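Local coordinates for odorant-binding protein 2a (Homo sapiens, PDB 4RUN) that binds and carries small hydrophobic volatile molecules, favouring aldehydes and large fatty acids, as a monomeric lipocalin of the olfactory system, at residues G45-T50 / G73-Y78; F51-E56 / I60-L65; Q87-P90 / Y95-Y98; E127-V132 / E140-P145. The protein carries 2 engineered substitutions. All coordinates share one frame; numbering follows the deposited sequence.

In the fold
Following the chain from its N terminus, contact 1 is the first to open, bringing strand 74-77 back to the start of strand 47-55 and closing a long loop. Contact 2 falls within that loop: it is the tight hairpin of strands 47-55 and 58-66, and it touches contact 1 where Ala49 and Ile64 probably share a backbone hydrogen bond. Contact 3 follows in series, closing the hairpin of strands 82-88 and 95-103. Contact 4 comes last and folds 140-145 back onto helix 122-134. Contacts 3 and 4 meet where Leu89 packs on Leu131. Together they run from the curled sheet of the lipocalin barrel to the helix on its flank.

Contact 1: G45-T50 / G73-Y78; sequences GNLEAT and GKFSAY
Gly45 starts the approach with its carbonyl: atom O lies 4.2 Å from Phe75 CE2, near the plane of the ring and at its edge. The backbone here (phi 83°) calls for glycine, since a side chain would be jammed against the preceding carbonyl O. Past the turn the strand begins, and Leu47 carries most of the contact. Its CD1 is 3.7 Å from Phe75 CE2 and equally close to CZ, with CG a little farther back, so one methyl meets the CE2-CZ side of the ring obliquely. With CG anti to the carbonyl carbon (chi1 -57°) and CD1 extended beyond it, the leucine reaches the phenylalanine. These are two strands of the lipocalin barrel that do not pair with each other; strand 58-66 pairs with 47-55, whereas Leu47 and Phe75 meet as side chains, near what is usually the closed end of such a barrel. Ile10, from the N-terminal loop, touches both side chains. Farther along, Glu48 bonds through its backbone to Thr40 and Ala49 to Ile64, and the chains diverge: Ala49 packs on Val37, while Thr50 OG1 is hydrogen-bonded to Lys38 O.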
loop_
_atom_site.group_PDB
_atom_site.type_symbol
_atom_site.label_atom_id
_atom_site.label_comp_id
_atom_site.label_asym_id
_atom_site.label_seq_id
_atom_site.Cartn_x
_atom_site.Cartn_y
_atom_site.Cartn_z
ATOM N N GLY A 45 -15.535 -13.243 -1.111
ATOM C CA GLY A 45 -14.647 -12.413 -0.298
ATOM C C GLY A 45 -13.413 -11.903 -1.028
ATOM O O GLY A 45 -12.771 -10.962 -0.563
ATOM N N ASN A 46 -13.076 -12.517 -2.166
ATOM C CA ASN A 46 -11.876 -12.160 -2.923
ATOM C C ASN A 46 -11.994 -10.780 -3.526
ATOM O O ASN A 46 -13.074 -10.364 -3.966
ATOM C CB ASN A 46 -11.601 -13.162 -4.050
ATOM C CG ASN A 46 -11.301 -14.550 -3.534
ATOM O OD1 ASN A 46 -11.795 -14.948 -2.482
ATOM N ND2 ASN A 46 -10.486 -15.293 -4.271
ATOM N N LEU A 47 -10.863 -10.086 -3.567
ATOM C CA LEU A 47 -10.829 -8.706 -4.008
ATOM C C LEU A 47 -9.829 -8.499 -5.124
ATOM O O LEU A 47 -9.053 -9.386 -5.476
ATOM C CB LEU A 47 -10.473 -7.795 -2.838
ATOM C CG LEU A 47 -11.384 -7.865 -1.617
ATOM C CD1 LEU A 47 -10.871 -6.921 -0.544
ATOM C CD2 LEU A 47 -12.830 -7.546 -1.987
ATOM N N GLU A 48 -9.871 -7.300 -5.680
ATOM C CA GLU A 48 -8.966 -6.910 -6.717
ATOM C C GLU A 48 -8.702 -5.439 -6.560
ATOM O O GLU A 48 -9.638 -4.650 -6.434
ATOM C CB GLU A 48 -9.612 -7.168 -8.053
ATOM C CG GLU A 48 -8.760 -6.818 -9.247
ATOM C CD GLU A 48 -9.545 -7.013 -10.509
ATOM O OE1 GLU A 48 -10.485 -6.231 -10.737
ATOM O OE2 GLU A 48 -9.252 -7.975 -11.239
ATOM N N ALA A 49 -7.420 -5.085 -6.549
ATOM C CA ALA A 49 -7.001 -3.702 -6.453
ATOM C C ALA A 49 -6.358 -3.312 -7.772
ATOM O O ALA A 49 -5.536 -4.050 -8.298
ATOM C CB ALA A 49 -6.015 -3.532 -5.309
ATOM N N THR A 50 -6.724 -2.142 -8.288
ATOM C CA THR A 50 -6.167 -1.625 -9.544
ATOM C C THR A 50 -5.606 -0.231 -9.311
ATOM O O THR A 50 -6.253 0.590 -8.675
ATOM C CB THR A 50 -7.209 -1.588 -10.689
ATOM O OG1 THR A 50 -8.413 -0.940 -10.256
ATOM C CG2 THR A 50 -7.538 -2.986 -11.141
ATOM N N GLY A 73 -9.058 -8.770 7.515
ATOM C CA GLY A 73 -7.993 -7.789 7.322
ATOM C C GLY A 73 -6.741 -8.354 6.673
ATOM O O GLY A 73 -5.951 -7.598 6.126
ATOM N N LYS A 74 -6.571 -9.678 6.719
ATOM C CA LYS A 74 -5.425 -10.362 6.118
ATOM C C LYS A 74 -5.796 -10.998 4.765
ATOM O O LYS A 74 -6.766 -11.755 4.671
ATOM C CB LYS A 74 -4.899 -11.433 7.077
ATOM C CG LYS A 74 -3.739 -12.271 6.557
ATOM C CD LYS A 74 -3.440 -13.396 7.529
ATOM C CE LYS A 74 -2.479 -14.416 6.948
ATOM N NZ LYS A 74 -2.647 -15.718 7.650
ATOM N N PHE A 75 -5.014 -10.684 3.733
ATOM C CA PHE A 75 -5.212 -11.223 2.387
ATOM C C PHE A 75 -3.909 -11.751 1.824
ATOM O O PHE A 75 -2.839 -11.495 2.372
ATOM C CB PHE A 75 -5.708 -10.147 1.438
ATOM C CG PHE A 75 -7.030 -9.578 1.810
ATOM C CD1 PHE A 75 -7.117 -8.531 2.715
ATOM C CD2 PHE A 75 -8.190 -10.066 1.231
ATOM C CE1 PHE A 75 -8.348 -7.986 3.042
ATOM C CE2 PHE A 75 -9.422 -9.535 1.554
ATOM C CZ PHE A 75 -9.502 -8.493 2.460
ATOM N N SER A 76 -4.013 -12.476 0.714
ATOM C CA SER A 76 -2.848 -13.008 0.025
ATOM C C SER A 76 -2.946 -12.723 -1.466
ATOM O O SER A 76 -4.046 -12.618 -2.016
ATOM C CB SER A 76 -2.716 -14.513 0.283
ATOM O OG SER A 76 -3.845 -15.212 -0.176
ATOM N N ALA A 77 -1.793 -12.614 -2.118
ATOM C CA ALA A 77 -1.739 -12.321 -3.546
ATOM C C ALA A 77 -0.607 -13.083 -4.197
ATOM O O ALA A 77 0.329 -13.508 -3.519
ATOM C CB ALA A 77 -1.565 -10.835 -3.773
ATOM N N TYR A 78 -0.712 -13.249 -5.518
ATOM C CA TYR A 78 0.265 -13.978 -6.308
ATOM C C TYR A 78 0.502 -15.373 -5.720
ATOM O O TYR A 78 1.636 -15.742 -5.416
ATOM C CB TYR A 78 1.582 -13.197 -6.392
ATOM C CG TYR A 78 1.446 -11.719 -6.740
ATOM C CD1 TYR A 78 1.135 -11.306 -8.028
ATOM C CD2 TYR A 78 1.674 -10.737 -5.784
ATOM C CE1 TYR A 78 1.035 -9.954 -8.346
ATOM C CE2 TYR A 78 1.580 -9.387 -6.093
ATOM C CZ TYR A 78 1.258 -9.000 -7.373
ATOM O OH TYR A 78 1.165 -7.654 -7.672
#

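Contact 2: F51-E56 / I60-L65. With FLC (citrate anion), chain C.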
loop_
_atom_site.group_PDB
_atom_site.type_symbol
_atom_site.label_atom_id
_atom_site.label_comp_id
_atom_site.label_asym_id
_atom_site.label_seq_id
_atom_site.Cartn_x
_atom_site.Cartn_y
_atom_site.Cartn_z
ATOM N N PHE A 51 -4.391 0.019 -9.792
ATOM C CA PHE A 51 -3.757 1.329 -9.655
ATOM C C PHE A 51 -2.564 1.442 -10.597
ATOM O O PHE A 51 -2.138 0.462 -11.208
ATOM C CB PHE A 51 -3.282 1.573 -8.224
ATOM C CG PHE A 51 -2.299 0.559 -7.739
ATOM C CD1 PHE A 51 -2.735 -0.620 -7.158
ATOM C CD2 PHE A 51 -0.932 0.777 -7.860
ATOM C CE1 PHE A 51 -1.833 -1.565 -6.710
ATOM C CE2 PHE A 51 -0.018 -0.166 -7.413
ATOM C CZ PHE A 51 -0.471 -1.341 -6.840
ATOM N N THR A 52 -2.040 2.657 -10.710
ATOM C CA THR A 52 -0.850 2.918 -11.501
ATOM C C THR A 52 0.108 3.759 -10.685
ATOM O O THR A 52 -0.299 4.424 -9.732
ATOM C CB THR A 52 -1.195 3.654 -12.809
ATOM O OG1 THR A 52 -1.689 4.967 -12.527
ATOM C CG2 THR A 52 -2.244 2.889 -13.585
ATOM N N PHE A 53 1.379 3.719 -11.049
ATOM C CA PHE A 53 2.370 4.573 -10.414
ATOM C C PHE A 53 3.555 4.775 -11.331
ATOM O O PHE A 53 3.759 4.002 -12.258
ATOM C CB PHE A 53 2.833 3.988 -9.088
ATOM C CG PHE A 53 3.537 2.671 -9.207
ATOM C CD1 PHE A 53 2.824 1.485 -9.137
ATOM C CD2 PHE A 53 4.912 2.615 -9.355
ATOM C CE1 PHE A 53 3.465 0.270 -9.229
ATOM C CE2 PHE A 53 5.555 1.401 -9.461
ATOM C CZ PHE A 53 4.829 0.227 -9.395
ATOM N N MET A 54 4.316 5.833 -11.080
ATOM C CA MET A 54 5.482 6.136 -11.890
ATOM C C MET A 54 6.730 5.721 -11.143
ATOM O O MET A 54 6.931 6.085 -10.005
ATOM C CB MET A 54 5.574 7.629 -12.218
ATOM C CG MET A 54 4.436 8.189 -13.061
ATOM S SD MET A 54 4.577 7.726 -14.778
ATOM C CE MET A 54 6.191 8.386 -15.188
ATOM N N ARG A 55 7.569 4.967 -11.819
ATOM C CA ARG A 55 8.841 4.565 -11.291
ATOM C C ARG A 55 9.853 5.127 -12.286
ATOM O O ARG A 55 10.039 4.574 -13.373
ATOM C CB ARG A 55 8.870 3.042 -11.202
ATOM C CG ARG A 55 10.028 2.455 -10.428
ATOM C CD ARG A 55 9.992 0.929 -10.479
ATOM N NE ARG A 55 9.234 0.331 -9.388
ATOM C CZ ARG A 55 8.581 -0.831 -9.445
ATOM N NH1 ARG A 55 8.538 -1.543 -10.563
ATOM N NH2 ARG A 55 7.932 -1.280 -8.366
ATOM N N GLU A 56 10.470 6.247 -11.913
ATOM C CA GLU A 56 11.291 7.062 -12.821
ATOM C C GLU A 56 10.390 7.609 -13.926
ATOM O O GLU A 56 9.343 8.157 -13.621
ATOM C CB GLU A 56 12.494 6.272 -13.338
ATOM C CG GLU A 56 13.393 5.795 -12.210
ATOM C CD GLU A 56 14.261 4.609 -12.584
ATOM O OE1 GLU A 56 13.665 3.630 -13.068
ATOM O OE2 GLU A 56 15.511 4.643 -12.391
ATOM N N ILE A 60 3.689 2.389 -14.516
ATOM C CA ILE A 60 3.476 0.973 -14.260
ATOM C C ILE A 60 2.053 0.702 -13.780
ATOM O O ILE A 60 1.536 1.375 -12.891
ATOM C CB ILE A 60 4.534 0.425 -13.290
ATOM C CG1 ILE A 60 5.896 0.405 -13.983
ATOM C CG2 ILE A 60 4.189 -0.991 -12.847
ATOM C CD1 ILE A 60 7.063 0.513 -13.046
ATOM N N GLN A 61 1.429 -0.286 -14.412
ATOM C CA GLN A 61 0.052 -0.644 -14.176
ATOM C C GLN A 61 0.001 -1.907 -13.353
ATOM O O GLN A 61 0.739 -2.848 -13.634
ATOM C CB GLN A 61 -0.573 -0.925 -15.535
ATOM C CG GLN A 61 -2.082 -0.993 -15.546
ATOM C CD GLN A 61 -2.668 -0.215 -16.704
ATOM O OE1 GLN A 61 -2.164 -0.275 -17.826
ATOM N NE2 GLN A 61 -3.731 0.534 -16.434
ATOM N N LYS A 62 -0.874 -1.929 -12.350
ATOM C CA LYS A 62 -1.018 -3.072 -11.461
ATOM C C LYS A 62 -2.485 -3.426 -11.334
ATOM O O LYS A 62 -3.358 -2.568 -11.419
ATOM C CB LYS A 62 -0.446 -2.759 -10.082
ATOM C CG LYS A 62 1.070 -2.674 -10.029
ATOM C CD LYS A 62 1.719 -4.050 -10.076
ATOM C CE LYS A 62 3.188 -3.957 -10.460
ATOM N NZ LYS A 62 3.828 -5.294 -10.618
ATOM N N LYS A 63 -2.739 -4.710 -11.143
ATOM C CA LYS A 63 -4.085 -5.243 -11.002
ATOM C C LYS A 63 -3.909 -6.513 -10.206
ATOM O O LYS A 63 -3.457 -7.524 -10.735
ATOM C CB LYS A 63 -4.709 -5.528 -12.367
ATOM C CG LYS A 63 -6.120 -6.106 -12.335
ATOM C CD LYS A 63 -6.730 -6.073 -13.728
ATOM C CE LYS A 63 -8.116 -6.689 -13.752
ATOM N NZ LYS A 63 -8.742 -6.642 -15.106
ATOM N N ILE A 64 -4.243 -6.447 -8.925
ATOM C CA ILE A 64 -3.838 -7.477 -7.993
ATOM C C ILE A 64 -5.026 -8.211 -7.428
ATOM O O ILE A 64 -5.866 -7.624 -6.766
ATOM C CB ILE A 64 -3.046 -6.881 -6.827
ATOM C CG1 ILE A 64 -1.816 -6.161 -7.366
ATOM C CG2 ILE A 64 -2.651 -7.979 -5.838
ATOM C CD1 ILE A 64 -0.995 -5.473 -6.300
ATOM N N LEU A 65 -5.063 -9.510 -7.687
ATOM C CA LEU A 65 -6.005 -10.394 -7.051
ATOM C C LEU A 65 -5.579 -10.600 -5.600
ATOM O O LEU A 65 -4.465 -11.064 -5.336
ATOM C CB LEU A 65 -6.034 -11.716 -7.809
ATOM C CG LEU A 65 -6.935 -12.828 -7.281
ATOM C CD1 LEU A 65 -8.351 -12.330 -7.040
ATOM C CD2 LEU A 65 -6.920 -14.010 -8.237
HETATM C CAC FLC C . 3.759 -4.862 -6.280
HETATM C CA FLC C . 4.962 -4.257 -5.568
HETATM C CB FLC C . 6.286 -4.417 -6.321
HETATM C CBC FLC C . 7.425 -3.929 -5.436
HETATM C CG FLC C . 6.592 -5.885 -6.632
HETATM C CGC FLC C . 6.230 -6.424 -8.012
HETATM O OA1 FLC C . 3.184 -5.869 -5.797
HETATM O OA2 FLC C . 3.364 -4.321 -7.334
HETATM O OB1 FLC C . 7.776 -4.628 -4.449
HETATM O OB2 FLC C . 8.006 -2.856 -5.718
HETATM O OG1 FLC C . 7.102 -6.401 -8.924
HETATM O OG2 FLC C . 5.088 -6.929 -8.166
HETATM O OHB FLC C . 6.274 -3.646 -7.533
#
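Lys62 lays its CB over one face of the Phe51 ring, 3.8 Å from the centroid, while Ile64 CD1 reaches the ring's edge. One step along this antiparallel hairpin of the lipocalin barrel Ile60 does the same to Phe53: CB stands over the face, CG2 is 3.7 Å from Phe53 CZ, and Lys62 CG comes to the edge. Both phenylalanines hold CG between the backbone N and the carbonyl carbon (chi1 59° and 63°), which turns the rings across to the partner strand. Beneath them the ladder has four backbone bonds, among them Lys62 N to Phe51 O at 2.9 Å and Ile60 N to Phe53 O at 2.8 Å. Arg55 sets a guanidinium face against the edge of Phe53 at CE2, and Ile60 CD1 is 3.5 Å from Arg55 NH1. With an alanine in place of Phe53, Ile60 would lose the ring it packs on, and the guanidinium would probably lose one support, keeping its bond from NE to Arg29 O. The other face of the sheet is looser: Thr52 CG2 meets exposed Gln61 at NE2, 4.0 Å away. Past the rings lies a citrate, probably from crystallisation: Arg55 NH2 bonds its OHB at 3.0 Å and Lys62 NZ its OG2. Strand 33-41 flanks the hairpin, Phe51 touching Ser35 and Val37, and the C-terminal loop at Ser150 covers Thr52.

Contact 3: Q87-P90 / Y95-Y98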
loop_
_atom_site.group_PDB
_atom_site.type_symbol
_atom_site.label_atom_id
_atom_site.label_comp_id
_atom_site.label_asym_id
_atom_site.label_seq_id
_atom_site.Cartn_x
_atom_site.Cartn_y
_atom_site.Cartn_z
ATOM N N GLN A 87 -4.903 -2.611 8.465
ATOM C CA GLN A 87 -5.097 -2.315 9.883
ATOM C C GLN A 87 -5.546 -0.873 10.042
ATOM O O GLN A 87 -5.079 0.011 9.328
ATOM C CB GLN A 87 -3.803 -2.504 10.666
ATOM C CG GLN A 87 -3.096 -3.837 10.459
ATOM C CD GLN A 87 -1.709 -3.845 11.088
ATOM O OE1 GLN A 87 -1.447 -3.112 12.052
ATOM N NE2 GLN A 87 -0.815 -4.678 10.550
ATOM N N GLU A 88 -6.453 -0.647 10.982
ATOM C CA GLU A 88 -6.905 0.693 11.310
ATOM C C GLU A 88 -5.717 1.417 11.954
ATOM O O GLU A 88 -4.977 0.825 12.739
ATOM C CB GLU A 88 -8.164 0.637 12.200
ATOM C CG GLU A 88 -9.240 1.606 11.740
ATOM C CD GLU A 88 -10.626 1.295 12.279
ATOM O OE1 GLU A 88 -10.842 0.185 12.796
ATOM O OE2 GLU A 88 -11.502 2.176 12.203
ATOM N N LEU A 89 -5.468 2.654 11.533
ATOM C CA LEU A 89 -4.418 3.463 12.135
ATOM C C LEU A 89 -5.090 4.307 13.225
ATOM O O LEU A 89 -5.790 5.285 12.929
ATOM C CB LEU A 89 -3.733 4.345 11.098
ATOM C CG LEU A 89 -2.542 5.163 11.608
ATOM C CD1 LEU A 89 -1.451 4.267 12.196
ATOM C CD2 LEU A 89 -1.974 6.014 10.481
ATOM N N PRO A 90 -4.893 3.926 14.497
ATOM C CA PRO A 90 -5.603 4.594 15.588
ATOM C C PRO A 90 -5.368 6.105 15.714
ATOM O O PRO A 90 -4.268 6.600 15.453
ATOM C CB PRO A 90 -5.080 3.873 16.833
ATOM C CG PRO A 90 -4.597 2.553 16.345
ATOM C CD PRO A 90 -4.023 2.839 14.991
ATOM N N TYR A 95 -5.944 3.956 7.374
ATOM C CA TYR A 95 -5.546 2.588 7.621
ATOM C C TYR A 95 -4.094 2.434 7.194
ATOM O O TYR A 95 -3.565 3.275 6.464
ATOM C CB TYR A 95 -6.396 1.643 6.791
ATOM C CG TYR A 95 -7.820 1.447 7.244
ATOM C CD1 TYR A 95 -8.814 2.357 6.907
ATOM C CD2 TYR A 95 -8.183 0.315 7.953
ATOM C CE1 TYR A 95 -10.132 2.152 7.290
ATOM C CE2 TYR A 95 -9.487 0.103 8.347
ATOM C CZ TYR A 95 -10.463 1.020 8.013
ATOM O OH TYR A 95 -11.772 0.801 8.407
ATOM N N VAL A 96 -3.476 1.343 7.632
ATOM C CA VAL A 96 -2.157 0.952 7.148
ATOM C C VAL A 96 -2.253 -0.327 6.334
ATOM O O VAL A 96 -2.923 -1.272 6.729
ATOM C CB VAL A 96 -1.178 0.734 8.297
ATOM C CG1 VAL A 96 0.138 0.174 7.783
ATOM C CG2 VAL A 96 -0.957 2.049 9.015
ATOM N N PHE A 97 -1.589 -0.325 5.183
ATOM C CA PHE A 97 -1.555 -1.460 4.284
ATOM C C PHE A 97 -0.142 -1.996 4.374
ATOM O O PHE A 97 0.796 -1.403 3.857
ATOM C CB PHE A 97 -1.895 -0.972 2.884
ATOM C CG PHE A 97 -1.810 -2.009 1.818
ATOM C CD1 PHE A 97 -0.588 -2.301 1.200
ATOM C CD2 PHE A 97 -2.959 -2.634 1.363
ATOM C CE1 PHE A 97 -0.519 -3.231 0.180
ATOM C CE2 PHE A 97 -2.894 -3.562 0.341
ATOM C CZ PHE A 97 -1.672 -3.861 -0.251
ATOM N N TYR A 98 0.003 -3.108 5.071
ATOM C CA TYR A 98 1.299 -3.699 5.362
ATOM C C TYR A 98 1.418 -4.939 4.499
ATOM O O TYR A 98 0.467 -5.716 4.430
ATOM C CB TYR A 98 1.350 -4.046 6.856
ATOM C CG TYR A 98 2.676 -4.560 7.360
ATOM C CD1 TYR A 98 3.844 -3.818 7.201
ATOM C CD2 TYR A 98 2.762 -5.789 8.037
ATOM C CE1 TYR A 98 5.068 -4.292 7.673
ATOM C CE2 TYR A 98 3.980 -6.273 8.519
ATOM C CZ TYR A 98 5.134 -5.522 8.335
ATOM O OH TYR A 98 6.338 -5.997 8.818
#
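Gln87 and Val96 form a hydrogen-bonded pair in the antiparallel hairpin of strands 82-88 and 95-103, two neighbouring staves of the lipocalin barrel, close to the turn that joins them. The backbone bonds come first. Gln87 N gives to Val96 O at 3.0 Å, and Val96 N returns to Gln87 O at 2.7 Å, both nearly straight. The next pair, Glu88 with Tyr95, is non-hydrogen-bonded, and its two side chains point apart.

The aromatic part of the contact belongs to Tyr95. Glu88 CG sits over one face of its ring, 4.1 Å from the centroid, a CH-pi contact; the carboxylate beyond runs almost parallel to the ring, the two planes 10° apart. The root of the tyrosine packs on backbone, CB lying 3.3 Å from Gln87 O. Trp14 meets the same ring almost at a right angle, and Val114 on strand 106-115 touches it too. A serine in place of Tyr95 would take away the surface under Glu88 CG, which is likely to leave the glutamate chain freer to swing and Trp14 without its ring partner.

The remaining contacts are apolar and turn to the other side, where helix 122-134 lies: Val96 touches Phe128 there, and both Val96 and Leu89 touch Leu131. Leu89 holds CG anti to its own N (chi1 -176°), which brings CD1 to 3.9 Å from Val96 CG2.

Contact 4: E127-V132 / E140-P145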
loop_
_atom_site.group_PDB
_atom_site.type_symbol
_atom_site.label_atom_id
_atom_site.label_comp_id
_atom_site.label_asym_id
_atom_site.label_seq_id
_atom_site.Cartn_x
_atom_site.Cartn_y
_atom_site.Cartn_z
ATOM N N GLU A 127 1.495 9.220 13.248
ATOM C CA GLU A 127 1.039 7.925 13.768
ATOM C C GLU A 127 1.560 6.792 12.891
ATOM O O GLU A 127 1.940 5.735 13.397
ATOM C CB GLU A 127 -0.487 7.855 13.827
ATOM C CG GLU A 127 -1.097 8.754 14.872
ATOM C CD GLU A 127 -0.594 8.437 16.260
ATOM O OE1 GLU A 127 -0.139 9.391 16.934
ATOM O OE2 GLU A 127 -0.653 7.252 16.674
ATOM N N PHE A 128 1.576 7.043 11.581
ATOM C CA PHE A 128 2.143 6.126 10.621
ATOM C C PHE A 128 3.607 5.850 10.918
ATOM O O PHE A 128 4.027 4.708 10.951
ATOM C CB PHE A 128 2.025 6.714 9.234
ATOM C CG PHE A 128 2.562 5.825 8.155
ATOM C CD1 PHE A 128 1.988 4.593 7.929
ATOM C CD2 PHE A 128 3.615 6.233 7.347
ATOM C CE1 PHE A 128 2.450 3.774 6.922
ATOM C CE2 PHE A 128 4.088 5.415 6.332
ATOM C CZ PHE A 128 3.495 4.182 6.124
ATOM N N LYS A 129 4.370 6.909 11.151
ATOM C CA LYS A 129 5.780 6.791 11.492
ATOM C C LYS A 129 5.959 5.969 12.764
ATOM O O LYS A 129 6.747 5.032 12.788
ATOM C CB LYS A 129 6.358 8.186 11.674
ATOM C CG LYS A 129 7.796 8.267 12.134
ATOM C CD LYS A 129 8.217 9.734 12.120
ATOM C CE LYS A 129 9.302 10.046 13.135
ATOM N NZ LYS A 129 9.368 11.508 13.427
ATOM N N LYS A 130 5.241 6.340 13.819
ATOM C CA LYS A 130 5.257 5.597 15.096
ATOM C C LYS A 130 4.975 4.117 14.900
ATOM O O LYS A 130 5.665 3.273 15.452
ATOM C CB LYS A 130 4.201 6.153 16.060
ATOM C CG LYS A 130 4.490 7.529 16.610
ATOM C CD LYS A 130 3.196 8.152 17.122
ATOM C CE LYS A 130 3.445 9.192 18.203
ATOM N NZ LYS A 130 2.469 10.312 18.098
ATOM N N LEU A 131 3.931 3.805 14.141
ATOM C CA LEU A 131 3.553 2.415 13.920
ATOM C C LEU A 131 4.623 1.702 13.085
ATOM O O LEU A 131 4.990 0.555 13.342
ATOM C CB LEU A 131 2.190 2.339 13.236
ATOM C CG LEU A 131 1.713 0.949 12.776
ATOM C CD1 LEU A 131 0.187 0.909 12.679
ATOM C CD2 LEU A 131 2.353 0.522 11.453
ATOM N N VAL A 132 5.117 2.402 12.085
ATOM C CA VAL A 132 6.179 1.897 11.232
ATOM C C VAL A 132 7.422 1.505 12.037
ATOM O O VAL A 132 7.986 0.438 11.814
ATOM C CB VAL A 132 6.492 2.937 10.128
ATOM C CG1 VAL A 132 7.925 2.832 9.626
ATOM C CG2 VAL A 132 5.506 2.754 8.991
ATOM N N GLU A 140 13.365 7.401 8.193
ATOM C CA GLU A 140 14.093 8.048 7.116
ATOM C C GLU A 140 13.836 7.330 5.797
ATOM O O GLU A 140 14.150 7.858 4.740
ATOM C CB GLU A 140 15.597 8.061 7.459
ATOM C CG GLU A 140 16.295 6.722 7.288
ATOM C CD GLU A 140 17.363 6.496 8.338
ATOM O OE1 GLU A 140 17.089 5.830 9.362
ATOM O OE2 GLU A 140 18.480 7.010 8.140
ATOM N N ASP A 141 13.272 6.128 5.862
ATOM C CA ASP A 141 12.818 5.441 4.665
ATOM C C ASP A 141 11.304 5.673 4.416
ATOM O O ASP A 141 10.665 4.879 3.713
ATOM C CB ASP A 141 13.084 3.938 4.767
ATOM C CG ASP A 141 14.561 3.602 4.936
ATOM O OD1 ASP A 141 15.396 4.096 4.150
ATOM O OD2 ASP A 141 14.890 2.841 5.865
ATOM N N ILE A 142 10.719 6.718 5.014
ATOM C CA ILE A 142 9.330 7.068 4.733
ATOM C C ILE A 142 9.307 8.161 3.682
ATOM O O ILE A 142 9.926 9.198 3.842
ATOM C CB ILE A 142 8.549 7.559 5.972
ATOM C CG1 ILE A 142 8.509 6.467 7.041
ATOM C CG2 ILE A 142 7.126 7.969 5.576
ATOM C CD1 ILE A 142 7.801 6.867 8.315
ATOM N N PHE A 143 8.558 7.929 2.618
ATOM C CA PHE A 143 8.503 8.851 1.498
ATOM C C PHE A 143 7.041 8.945 1.062
ATOM O O PHE A 143 6.217 8.070 1.373
ATOM C CB PHE A 143 9.481 8.395 0.392
ATOM C CG PHE A 143 9.105 7.104 -0.278
ATOM C CD1 PHE A 143 9.556 5.888 0.221
ATOM C CD2 PHE A 143 8.327 7.101 -1.434
ATOM C CE1 PHE A 143 9.219 4.698 -0.413
ATOM C CE2 PHE A 143 7.988 5.914 -2.074
ATOM C CZ PHE A 143 8.437 4.712 -1.568
ATOM N N MET A 144 6.710 10.040 0.394
ATOM C CA MET A 144 5.325 10.355 0.093
ATOM C C MET A 144 5.153 10.634 -1.378
ATOM O O MET A 144 5.427 11.737 -1.859
ATOM C CB MET A 144 4.886 11.551 0.923
ATOM C CG MET A 144 5.087 11.325 2.413
ATOM S SD MET A 144 5.204 12.918 3.208
ATOM C CE MET A 144 3.567 13.566 2.866
ATOM N N PRO A 145 4.693 9.628 -2.115
ATOM C CA PRO A 145 4.636 9.881 -3.548
ATOM C C PRO A 145 3.553 10.876 -3.931
ATOM O O PRO A 145 2.623 11.104 -3.168
ATOM C CB PRO A 145 4.369 8.500 -4.142
ATOM C CG PRO A 145 3.744 7.720 -3.048
ATOM C CD PRO A 145 4.299 8.257 -1.759
#
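This is plain hydrophobic packing, in which Ile142 of the short, weakly bonded strand 142-143 presses against helix 122-134 on the flank of the lipocalin barrel. One isoleucine side chain meets three residues on one side of the helix, Phe128, Lys129 and Val132, spanning about one turn. Its CD1 lies 3.8 Å from Lys129 CA and 3.9 Å from Lys129 CB, crossing the root of that lysine at about a right angle while the amine leads away. The same methyl is 4.2 Å from Val132 CG1. The other branch, CG2, comes to the edge of the Phe128 ring, 4.0 Å from CE2. Ile142 swings CG1 to the side of its own N (chi1 -61°), and the straight chain beyond carries CD1 onto the helix. Phe128 is held from within the helix as well: Val132 CG2 stands 3.7 Å above the plane of its ring, over the centre. Strand 12-21 backs the contact, Ala18 touching Phe128 and Val20 touching both Val132 and Ile142. What joins the two segments is carbon against carbon, isoleucine methyls on a ring edge, a valine methyl and the root of a lysine, so the fit probably depends on shape and on keeping water out.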